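Local coordinates for beta-L-arabinobiosidase (Bacteroides thetaiotaomicron, PDB 5MQR), which is a multidomain gut-bacterial glycoside hydrolase linked to pectin breakdown, probably combining a sialidase-like propeller module with a beta-L-arabinobiosidase module, at residues Q55-N60 with F106-K111; Q233-N238 with M243-E248; N793-Q798 with N862-T867. All blocks are in the same frame, centred on the assembly; numbering follows the deposited sequence.

Contact 1 of 3, residues Q55-N60 with F106-K111; sequences QLVRAN and FLMTSK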
loop_
_atom_site.group_PDB
_atom_site.type_symbol
_atom_site.label_atom_id
_atom_site.label_comp_id
_atom_site.label_asym_id
_atom_site.label_seq_id
_atom_site.Cartn_x
_atom_site.Cartn_y
_atom_site.Cartn_z
ATOM N N GLN A 55 13.169 10.408 22.514
ATOM C CA GLN A 55 14.109 11.365 23.070
ATOM C C GLN A 55 15.280 10.625 23.731
ATOM O O GLN A 55 15.098 9.722 24.539
ATOM C CB GLN A 55 13.420 12.284 24.069
ATOM C CG GLN A 55 14.170 13.548 24.428
ATOM C CD GLN A 55 13.401 14.392 25.429
ATOM O OE1 GLN A 55 13.006 13.904 26.489
ATOM N NE2 GLN A 55 13.145 15.640 25.085
ATOM N N LEU A 56 16.478 11.052 23.373
ATOM C CA LEU A 56 17.702 10.467 23.850
ATOM C C LEU A 56 18.297 11.275 25.001
ATOM O O LEU A 56 18.750 10.686 25.965
ATOM C CB LEU A 56 18.716 10.388 22.704
ATOM C CG LEU A 56 18.710 9.105 21.903
ATOM C CD1 LEU A 56 17.338 8.843 21.324
ATOM C CD2 LEU A 56 19.758 9.156 20.806
ATOM N N VAL A 57 18.337 12.606 24.856
ATOM C CA VAL A 57 18.919 13.502 25.864
ATOM C C VAL A 57 17.957 14.648 26.196
ATOM O O VAL A 57 17.509 15.363 25.301
ATOM C CB VAL A 57 20.266 14.102 25.392
ATOM C CG1 VAL A 57 20.867 14.939 26.503
ATOM C CG2 VAL A 57 21.239 13.006 24.941
ATOM N N ARG A 58 17.637 14.793 27.482
ATOM C CA ARG A 58 16.773 15.855 27.979
ATOM C C ARG A 58 17.613 16.780 28.821
ATOM O O ARG A 58 17.996 16.431 29.938
ATOM C CB ARG A 58 15.615 15.288 28.823
ATOM C CG ARG A 58 14.591 16.320 29.291
ATOM C CD ARG A 58 13.600 15.743 30.288
ATOM N NE ARG A 58 12.559 16.756 30.549
ATOM C CZ ARG A 58 12.716 17.833 31.318
ATOM N NH1 ARG A 58 13.861 18.030 31.970
ATOM N NH2 ARG A 58 11.719 18.717 31.448
ATOM N N ALA A 59 17.897 17.962 28.288
ATOM C CA ALA A 59 18.768 18.941 28.973
ATOM C C ALA A 59 18.221 19.311 30.342
ATOM O O ALA A 59 17.014 19.509 30.493
ATOM C CB ALA A 59 18.934 20.199 28.132
ATOM N N ASN A 60 19.104 19.403 31.329
ATOM C CA ASN A 60 18.715 19.856 32.670
ATOM C C ASN A 60 19.903 20.433 33.391
ATOM O O ASN A 60 20.741 19.688 33.893
ATOM C CB ASN A 60 18.135 18.686 33.466
ATOM C CG ASN A 60 17.306 19.126 34.666
ATOM O OD1 ASN A 60 17.646 20.075 35.397
ATOM N ND2 ASN A 60 16.209 18.417 34.888
ATOM N N PHE A 106 29.896 14.679 22.231
ATOM C CA PHE A 106 29.418 13.523 22.999
ATOM C C PHE A 106 29.157 12.331 22.079
ATOM O O PHE A 106 28.851 12.516 20.894
ATOM C CB PHE A 106 28.104 13.838 23.692
ATOM C CG PHE A 106 28.226 14.666 24.941
ATOM C CD1 PHE A 106 28.799 14.131 26.090
ATOM C CD2 PHE A 106 27.676 15.938 25.001
ATOM C CE1 PHE A 106 28.859 14.878 27.275
ATOM C CE2 PHE A 106 27.717 16.678 26.168
ATOM C CZ PHE A 106 28.309 16.152 27.313
ATOM N N LEU A 107 29.273 11.128 22.635
ATOM C CA LEU A 107 28.901 9.881 21.952
ATOM C C LEU A 107 28.013 8.997 22.832
ATOM O O LEU A 107 28.275 8.843 24.043
ATOM C CB LEU A 107 30.133 9.067 21.582
ATOM C CG LEU A 107 29.936 7.800 20.751
ATOM C CD1 LEU A 107 29.608 8.166 19.303
ATOM C CD2 LEU A 107 31.170 6.927 20.822
HETATM N N MSE A 108 27.019 8.379 22.199
HETATM C CA MSE A 108 26.104 7.435 22.828
HETATM C C MSE A 108 25.869 6.283 21.893
HETATM O O MSE A 108 25.880 6.445 20.671
HETATM C CB MSE A 108 24.707 8.036 22.920
HETATM C CG MSE A 108 24.606 9.227 23.822
HETATM SE SE MSE A 108 22.905 10.120 23.446
HETATM C CE MSE A 108 21.814 9.094 24.717
ATOM N N THR A 109 25.556 5.130 22.467
ATOM C CA THR A 109 25.341 3.922 21.691
ATOM C C THR A 109 24.098 3.135 22.151
ATOM O O THR A 109 23.633 3.324 23.264
ATOM C CB THR A 109 26.632 3.078 21.644
ATOM O OG1 THR A 109 26.471 2.056 20.654
ATOM C CG2 THR A 109 26.964 2.446 22.977
ATOM N N SER A 110 23.547 2.307 21.253
ATOM C CA SER A 110 22.341 1.498 21.513
ATOM C C SER A 110 22.324 0.228 20.654
ATOM O O SER A 110 22.639 0.283 19.472
ATOM C CB SER A 110 21.095 2.347 21.231
ATOM O OG SER A 110 19.878 1.660 21.484
ATOM N N LYS A 111 21.953 -0.906 21.241
ATOM C CA LYS A 111 21.695 -2.136 20.458
ATOM C C LYS A 111 20.419 -2.032 19.605
ATOM O O LYS A 111 20.407 -2.493 18.473
ATOM C CB LYS A 111 21.601 -3.364 21.360
ATOM C CG LYS A 111 22.914 -3.702 22.071
ATOM C CD LYS A 111 22.721 -4.427 23.417
ATOM C CE LYS A 111 23.482 -3.744 24.567
ATOM N NZ LYS A 111 23.673 -4.638 25.752
#
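M108, present as selenomethionine, fills the space between two neighbouring residues, L56 and V57, and is the only residue of 106-111 to touch 55-60. Its selenium meets the valine branch CG2, with V57 CG2 3.7 Å from M108 SE. The terminal methyl turns to the leucine: M108 CE lies 3.9 Å from L56 CB and 3.7 Å from the backbone oxygen L56 O. A single bend accounts for this division of labour. The M108 chain runs nearly extended at chi2, then turns at chi3 (88°), so that selenium stays by the valine while CE is swung toward the leucine. In V57, CG1 is anti to the backbone N (chi1 -176°), which places CG2 beside that nitrogen and on the selenium. All contacts are van der Waals in kind and all three residues are buried.

Two consecutive strand residues would normally face opposite sides, yet the CB atoms of L56 and V57 both point toward 106-111. The cause is a classic beta bulge: both pair through the backbone with M398 of strand 397-403, and L56 has a helix-like psi of -45°. Around them, Y89 and Y91 of strand 86-94, together with W116, continue the apolar packing. The closest CA atoms, of L56 and M108, are 9.0 Å apart, a spacing for sheets packed face on rather than for paired strands. Strand 104-110 belongs to a four-stranded antiparallel blade, whereas 52-57 joins 397-403 from much later in the chain, consistent with the closure of a beta-propeller ring by an N-terminal strand.

Contact 2 of 3, residues Q233-N238 with M243-E248; sequences QEILDN and MQWVEE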
loop_
_atom_site.group_PDB
_atom_site.type_symbol
_atom_site.label_atom_id
_atom_site.label_comp_id
_atom_site.label_asym_id
_atom_site.label_seq_id
_atom_site.Cartn_x
_atom_site.Cartn_y
_atom_site.Cartn_z
ATOM N N GLN A 233 43.631 7.571 6.251
ATOM C CA GLN A 233 44.025 7.910 4.888
ATOM C C GLN A 233 42.878 7.731 3.880
ATOM O O GLN A 233 42.799 8.483 2.903
ATOM C CB GLN A 233 45.256 7.087 4.458
ATOM C CG GLN A 233 45.918 7.571 3.167
ATOM C CD GLN A 233 46.351 9.029 3.261
ATOM O OE1 GLN A 233 47.108 9.390 4.145
ATOM N NE2 GLN A 233 45.850 9.869 2.370
ATOM N N GLU A 234 42.012 6.740 4.122
ATOM C CA GLU A 234 40.814 6.508 3.309
ATOM C C GLU A 234 39.822 7.664 3.381
ATOM O O GLU A 234 39.103 7.910 2.415
ATOM C CB GLU A 234 40.049 5.248 3.756
ATOM C CG GLU A 234 40.698 3.921 3.384
ATOM C CD GLU A 234 40.056 2.728 4.076
ATOM O OE1 GLU A 234 38.878 2.795 4.496
ATOM O OE2 GLU A 234 40.750 1.703 4.205
ATOM N N ILE A 235 39.730 8.314 4.541
ATOM C CA ILE A 235 38.861 9.465 4.690
ATOM C C ILE A 235 39.367 10.565 3.776
ATOM O O ILE A 235 38.590 11.110 2.994
ATOM C CB ILE A 235 38.819 9.973 6.129
ATOM C CG1 ILE A 235 38.093 8.950 7.016
ATOM C CG2 ILE A 235 38.133 11.333 6.194
ATOM C CD1 ILE A 235 38.368 9.134 8.492
ATOM N N LEU A 236 40.661 10.859 3.869
ATOM C CA LEU A 236 41.299 11.898 3.051
ATOM C C LEU A 236 41.223 11.604 1.555
ATOM O O LEU A 236 41.129 12.518 0.767
ATOM C CB LEU A 236 42.769 12.089 3.445
ATOM C CG LEU A 236 43.056 12.694 4.825
ATOM C CD1 LEU A 236 44.552 12.635 5.156
ATOM C CD2 LEU A 236 42.545 14.128 4.891
ATOM N N ASP A 237 41.242 10.332 1.174
ATOM C CA ASP A 237 41.146 9.944 -0.238
ATOM C C ASP A 237 39.719 9.787 -0.722
ATOM O O ASP A 237 39.507 9.390 -1.857
ATOM C CB ASP A 237 41.933 8.644 -0.497
ATOM C CG ASP A 237 43.451 8.781 -0.225
ATOM O OD1 ASP A 237 44.001 9.914 -0.156
ATOM O OD2 ASP A 237 44.101 7.722 -0.066
ATOM N N ASN A 238 38.730 10.099 0.111
ATOM C CA ASN A 238 37.357 9.952 -0.283
ATOM C C ASN A 238 36.721 11.339 -0.504
ATOM O O ASN A 238 36.427 12.055 0.452
ATOM C CB ASN A 238 36.599 9.178 0.785
ATOM C CG ASN A 238 35.226 8.757 0.331
ATOM O OD1 ASN A 238 34.524 9.504 -0.336
ATOM N ND2 ASN A 238 34.842 7.543 0.677
HETATM N N MSE A 243 33.968 16.797 0.704
HETATM C CA MSE A 243 32.803 17.665 0.504
HETATM C C MSE A 243 32.128 18.081 1.785
HETATM O O MSE A 243 31.428 19.097 1.815
HETATM C CB MSE A 243 31.736 16.988 -0.347
HETATM C CG MSE A 243 32.172 16.769 -1.794
HETATM SE SE MSE A 243 32.524 18.455 -2.749
HETATM C CE MSE A 243 30.617 18.868 -3.046
ATOM N N GLN A 244 32.315 17.299 2.848
ATOM C CA GLN A 244 31.703 17.577 4.147
ATOM C C GLN A 244 32.652 18.247 5.109
ATOM O O GLN A 244 32.343 18.360 6.281
ATOM C CB GLN A 244 31.162 16.283 4.758
ATOM C CG GLN A 244 30.146 15.581 3.873
ATOM C CD GLN A 244 29.670 14.265 4.457
ATOM O OE1 GLN A 244 28.961 14.242 5.468
ATOM N NE2 GLN A 244 30.078 13.155 3.831
ATOM N N TRP A 245 33.812 18.647 4.622
ATOM C CA TRP A 245 34.800 19.399 5.393
ATOM C C TRP A 245 34.930 20.858 4.925
ATOM O O TRP A 245 35.700 21.616 5.499
ATOM C CB TRP A 245 36.173 18.750 5.240
ATOM C CG TRP A 245 36.430 17.482 6.028
ATOM C CD1 TRP A 245 35.512 16.660 6.640
ATOM C CD2 TRP A 245 37.707 16.871 6.219
ATOM N NE1 TRP A 245 36.158 15.591 7.228
ATOM C CE2 TRP A 245 37.502 15.691 6.969
ATOM C CE3 TRP A 245 39.009 17.206 5.821
ATOM C CZ2 TRP A 245 38.557 14.857 7.346
ATOM C CZ3 TRP A 245 40.057 16.383 6.191
ATOM C CH2 TRP A 245 39.830 15.223 6.954
ATOM N N VAL A 246 34.193 21.248 3.891
ATOM C CA VAL A 246 34.388 22.556 3.247
ATOM C C VAL A 246 34.093 23.773 4.128
ATOM O O VAL A 246 34.734 24.813 3.967
ATOM C CB VAL A 246 33.568 22.670 1.949
ATOM C CG1 VAL A 246 32.046 22.692 2.244
ATOM C CG2 VAL A 246 34.025 23.876 1.115
ATOM N N GLU A 247 33.154 23.648 5.060
ATOM C CA GLU A 247 32.816 24.780 5.911
ATOM C C GLU A 247 33.880 25.138 6.932
ATOM O O GLU A 247 33.967 26.308 7.280
ATOM C CB GLU A 247 31.485 24.578 6.623
ATOM C CG GLU A 247 30.312 24.504 5.676
ATOM C CD GLU A 247 29.017 24.216 6.401
ATOM O OE1 GLU A 247 28.640 25.071 7.229
ATOM O OE2 GLU A 247 28.363 23.172 6.142
ATOM N N GLU A 248 34.643 24.151 7.426
ATOM C CA GLU A 248 35.649 24.367 8.492
ATOM C C GLU A 248 37.074 24.380 7.968
ATOM O O GLU A 248 37.933 25.021 8.548
ATOM C CB GLU A 248 35.549 23.291 9.572
ATOM C CG GLU A 248 34.180 23.151 10.215
ATOM C CD GLU A 248 33.193 22.234 9.489
ATOM O OE1 GLU A 248 33.542 21.566 8.492
ATOM O OE2 GLU A 248 32.024 22.189 9.939
#
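The six-membered ring of W245 receives two aliphatic branches from consecutive residues, I235 and L236, each coming in obliquely. I235 CG2 touches at W245 CZ2, 3.7 Å away. L236 CD2 sits across the next bond, 3.6 Å from both W245 CH2 and W245 CZ3. CZ2, CH2 and CZ3 of the six-membered ring are therefore all engaged, and the two side chains run at about a right angle to the tryptophan. The setting is the probable beta-propeller: the last turn of helix 226-236 is held beside the blade that includes strands 148-157, 163-170 and 202-206. Both I235 and W245 also touch M166 and I204 of that blade, while V153 packs on W245 and Y156 on I235, so the ring is shared between helix and sheet.

The torsions explain which branches are used. I235 has CG1 beside its backbone N (chi1 -69°), leaving CG2 anti to that nitrogen and directed at the indole. L236 reaches the ring with its far end alone, since its CA-CB bond does not point at 243-248. Some of L236 remains open to solvent, whereas I235 and W245 are buried.

Between the segments the chain makes a tight helical connection. N238 N donates to I235 O at 3.1 Å as the helix ends, and N238 then serves as N-cap of the short helix 239-242. Beyond W245, salt bridges from E247 to R152 and from E248 to R187 tie the following loop to the same blade. On the helix surface, Q233 NE2 donates to D237 OD1 at 3.1 Å with an N-H...O angle of 150°; the acceptor lies in the glutamine amide plane, but the nitrogen approaches from above the carboxylate, 43° out of its plane.

Contact 3 of 3, residues N793-Q798 with N862-T867; sequences NGLYWQ and NDLWNT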
loop_
_atom_site.group_PDB
_atom_site.type_symbol
_atom_site.label_atom_id
_atom_site.label_comp_id
_atom_site.label_asym_id
_atom_site.label_seq_id
_atom_site.Cartn_x
_atom_site.Cartn_y
_atom_site.Cartn_z
ATOM N N ASN A 793 -24.642 -44.259 -29.008
ATOM C CA ASN A 793 -23.208 -44.370 -28.650
ATOM C C ASN A 793 -22.773 -43.651 -27.341
ATOM O O ASN A 793 -21.605 -43.729 -26.952
ATOM C CB ASN A 793 -22.329 -43.896 -29.823
ATOM C CG ASN A 793 -22.408 -42.383 -30.078
ATOM O OD1 ASN A 793 -22.855 -41.599 -29.232
ATOM N ND2 ASN A 793 -21.978 -41.970 -31.262
ATOM N N GLY A 794 -23.684 -42.931 -26.686
ATOM C CA GLY A 794 -23.387 -42.264 -25.403
ATOM C C GLY A 794 -23.104 -40.774 -25.497
ATOM O O GLY A 794 -23.215 -40.069 -24.494
ATOM N N LEU A 795 -22.724 -40.285 -26.679
ATOM C CA LEU A 795 -22.467 -38.856 -26.867
ATOM C C LEU A 795 -23.783 -38.095 -26.794
ATOM O O LEU A 795 -24.824 -38.613 -27.176
ATOM C CB LEU A 795 -21.795 -38.551 -28.215
ATOM C CG LEU A 795 -20.317 -38.949 -28.401
ATOM C CD1 LEU A 795 -20.022 -39.031 -29.892
ATOM C CD2 LEU A 795 -19.348 -37.992 -27.720
ATOM N N TYR A 796 -23.716 -36.877 -26.267
ATOM C CA TYR A 796 -24.853 -35.961 -26.299
ATOM C C TYR A 796 -24.974 -35.352 -27.703
ATOM O O TYR A 796 -23.980 -35.198 -28.419
ATOM C CB TYR A 796 -24.760 -34.879 -25.189
ATOM C CG TYR A 796 -25.102 -35.402 -23.779
ATOM C CD1 TYR A 796 -24.175 -36.115 -23.035
ATOM C CD2 TYR A 796 -26.364 -35.204 -23.223
ATOM C CE1 TYR A 796 -24.482 -36.611 -21.769
ATOM C CE2 TYR A 796 -26.684 -35.692 -21.975
ATOM C CZ TYR A 796 -25.740 -36.399 -21.237
ATOM O OH TYR A 796 -26.032 -36.908 -19.983
ATOM N N TRP A 797 -26.210 -35.077 -28.107
ATOM C CA TRP A 797 -26.480 -34.287 -29.290
ATOM C C TRP A 797 -27.170 -33.027 -28.871
ATOM O O TRP A 797 -27.822 -32.981 -27.832
ATOM C CB TRP A 797 -27.363 -35.008 -30.305
ATOM C CG TRP A 797 -28.727 -35.376 -29.819
ATOM C CD1 TRP A 797 -29.097 -36.572 -29.271
ATOM C CD2 TRP A 797 -29.910 -34.563 -29.840
ATOM N NE1 TRP A 797 -30.433 -36.556 -28.951
ATOM C CE2 TRP A 797 -30.959 -35.336 -29.289
ATOM C CE3 TRP A 797 -30.190 -33.260 -30.270
ATOM C CZ2 TRP A 797 -32.270 -34.846 -29.156
ATOM C CZ3 TRP A 797 -31.497 -32.761 -30.129
ATOM C CH2 TRP A 797 -32.515 -33.549 -29.573
ATOM N N GLN A 798 -27.028 -31.996 -29.689
ATOM C CA GLN A 798 -27.872 -30.826 -29.581
ATOM C C GLN A 798 -27.971 -30.151 -30.915
ATOM O O GLN A 798 -26.979 -30.064 -31.639
ATOM C CB GLN A 798 -27.297 -29.851 -28.572
ATOM C CG GLN A 798 -28.207 -28.670 -28.267
ATOM C CD GLN A 798 -29.480 -29.048 -27.545
ATOM O OE1 GLN A 798 -30.350 -29.714 -28.092
ATOM N NE2 GLN A 798 -29.614 -28.576 -26.313
ATOM N N ASN A 862 -11.985 -39.512 -27.696
ATOM C CA ASN A 862 -11.934 -40.525 -28.745
ATOM C C ASN A 862 -12.762 -40.162 -29.969
ATOM O O ASN A 862 -12.323 -40.395 -31.083
ATOM C CB ASN A 862 -12.362 -41.901 -28.201
ATOM C CG ASN A 862 -11.365 -42.479 -27.189
ATOM O OD1 ASN A 862 -10.171 -42.135 -27.168
ATOM N ND2 ASN A 862 -11.858 -43.359 -26.335
ATOM N N ASP A 863 -13.950 -39.595 -29.767
ATOM C CA ASP A 863 -14.906 -39.405 -30.853
ATOM C C ASP A 863 -14.951 -37.993 -31.425
ATOM O O ASP A 863 -15.282 -37.843 -32.593
ATOM C CB ASP A 863 -16.318 -39.786 -30.408
ATOM C CG ASP A 863 -16.469 -41.257 -30.084
ATOM O OD1 ASP A 863 -15.482 -42.010 -30.063
ATOM O OD2 ASP A 863 -17.606 -41.682 -29.870
ATOM N N LEU A 864 -14.679 -36.951 -30.626
ATOM C CA LEU A 864 -14.780 -35.563 -31.123
ATOM C C LEU A 864 -13.455 -34.948 -31.546
ATOM O O LEU A 864 -13.439 -33.970 -32.293
ATOM C CB LEU A 864 -15.509 -34.673 -30.123
ATOM C CG LEU A 864 -16.925 -35.145 -29.772
ATOM C CD1 LEU A 864 -17.590 -34.099 -28.889
ATOM C CD2 LEU A 864 -17.782 -35.426 -30.997
ATOM N N TRP A 865 -12.347 -35.532 -31.094
ATOM C CA TRP A 865 -11.028 -35.146 -31.556
ATOM C C TRP A 865 -10.882 -35.566 -33.018
ATOM O O TRP A 865 -10.899 -36.758 -33.333
ATOM C CB TRP A 865 -9.946 -35.805 -30.717
ATOM C CG TRP A 865 -8.563 -35.355 -31.084
ATOM C CD1 TRP A 865 -7.559 -36.114 -31.634
ATOM C CD2 TRP A 865 -8.039 -34.035 -30.954
ATOM N NE1 TRP A 865 -6.439 -35.344 -31.834
ATOM C CE2 TRP A 865 -6.706 -34.063 -31.436
ATOM C CE3 TRP A 865 -8.564 -32.825 -30.482
ATOM C CZ2 TRP A 865 -5.890 -32.927 -31.442
ATOM C CZ3 TRP A 865 -7.747 -31.693 -30.484
ATOM C CH2 TRP A 865 -6.428 -31.754 -30.960
ATOM N N ASN A 866 -10.772 -34.580 -33.902
ATOM C CA ASN A 866 -10.577 -34.816 -35.346
ATOM C C ASN A 866 -9.078 -34.911 -35.543
ATOM O O ASN A 866 -8.377 -33.935 -35.307
ATOM C CB ASN A 866 -11.182 -33.645 -36.140
ATOM C CG ASN A 866 -10.995 -33.767 -37.632
ATOM O OD1 ASN A 866 -9.910 -34.086 -38.112
ATOM N ND2 ASN A 866 -12.045 -33.470 -38.379
ATOM N N THR A 867 -8.586 -36.082 -35.946
ATOM C CA THR A 867 -7.138 -36.327 -36.048
ATOM C C THR A 867 -6.498 -35.730 -37.312
ATOM O O THR A 867 -5.289 -35.525 -37.327
ATOM C CB THR A 867 -6.794 -37.840 -35.975
ATOM O OG1 THR A 867 -7.624 -38.548 -36.887
ATOM C CG2 THR A 867 -7.014 -38.398 -34.562
#
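L795 sends its two methyl branches to different neighbours, D863 and L864, at the end of helix 843-864. The closer part is the one at the aspartate: L795 CD1 is 3.6 Å from D863 OD2 and 3.8 Å from D863 CB, so the methyl lies against both the carboxylate and the carbon that carries it. The second branch is held less closely, with L795 CD2 4.3 Å from L864 CG. L859, one turn back on the same helix, and N823 of helix 820-839 also touch L795, which is buried. The leucine chain reaches across because its CG stands beside the backbone N (chi1 -72°) and CD1 continues it in a nearly extended line at chi2.

These pieces belong to the helical glycosidase module, whose family generally adopts an (alpha/alpha)6 barrel. Here an inter-helix loop, between helices 768-788 and 820-839, packs on a helix terminus. That terminus makes a wider pi-type turn at 862-864 before leading into the small hairpin of strands 865-866 and 871-872.

Toward solvent the contact opens out. D863 is partly exposed, and the exposed N793 comes no nearer than 4.6 Å, from N793 ND2 to D863 OD2, its role being local. In an Asx turn, N793 OD1 accepts from L795 N at 2.9 Å with an N-H...O angle of 158°; this bond helps set the backbone from which L795 projects. The donor is tilted 26° from the carbonyl plane. Between them G794 has a positive phi, and next in the chain, Y796 N is hydrogen-bonded to N823 OD1.

From the N terminus, contact 1 comes first, joining strand 52-57 to strand 104-110 and closing a loop of 45 residues that holds much of the first propeller blade. Contact 2 follows as a very short closure, with four helical residues between its segments, and fastens helix 226-236 to the loop after helix 239-242. Contact 3 closes a loop of 63 residues far along the chain, in the helical glycosidase module. The three are in series, none nested and none crossing. Contacts 1 and 2 share the propeller region, their centres about 27 Å apart, while contact 3 lies on the opposite side of the chain's centre, about 83 Å from each, centre to centre.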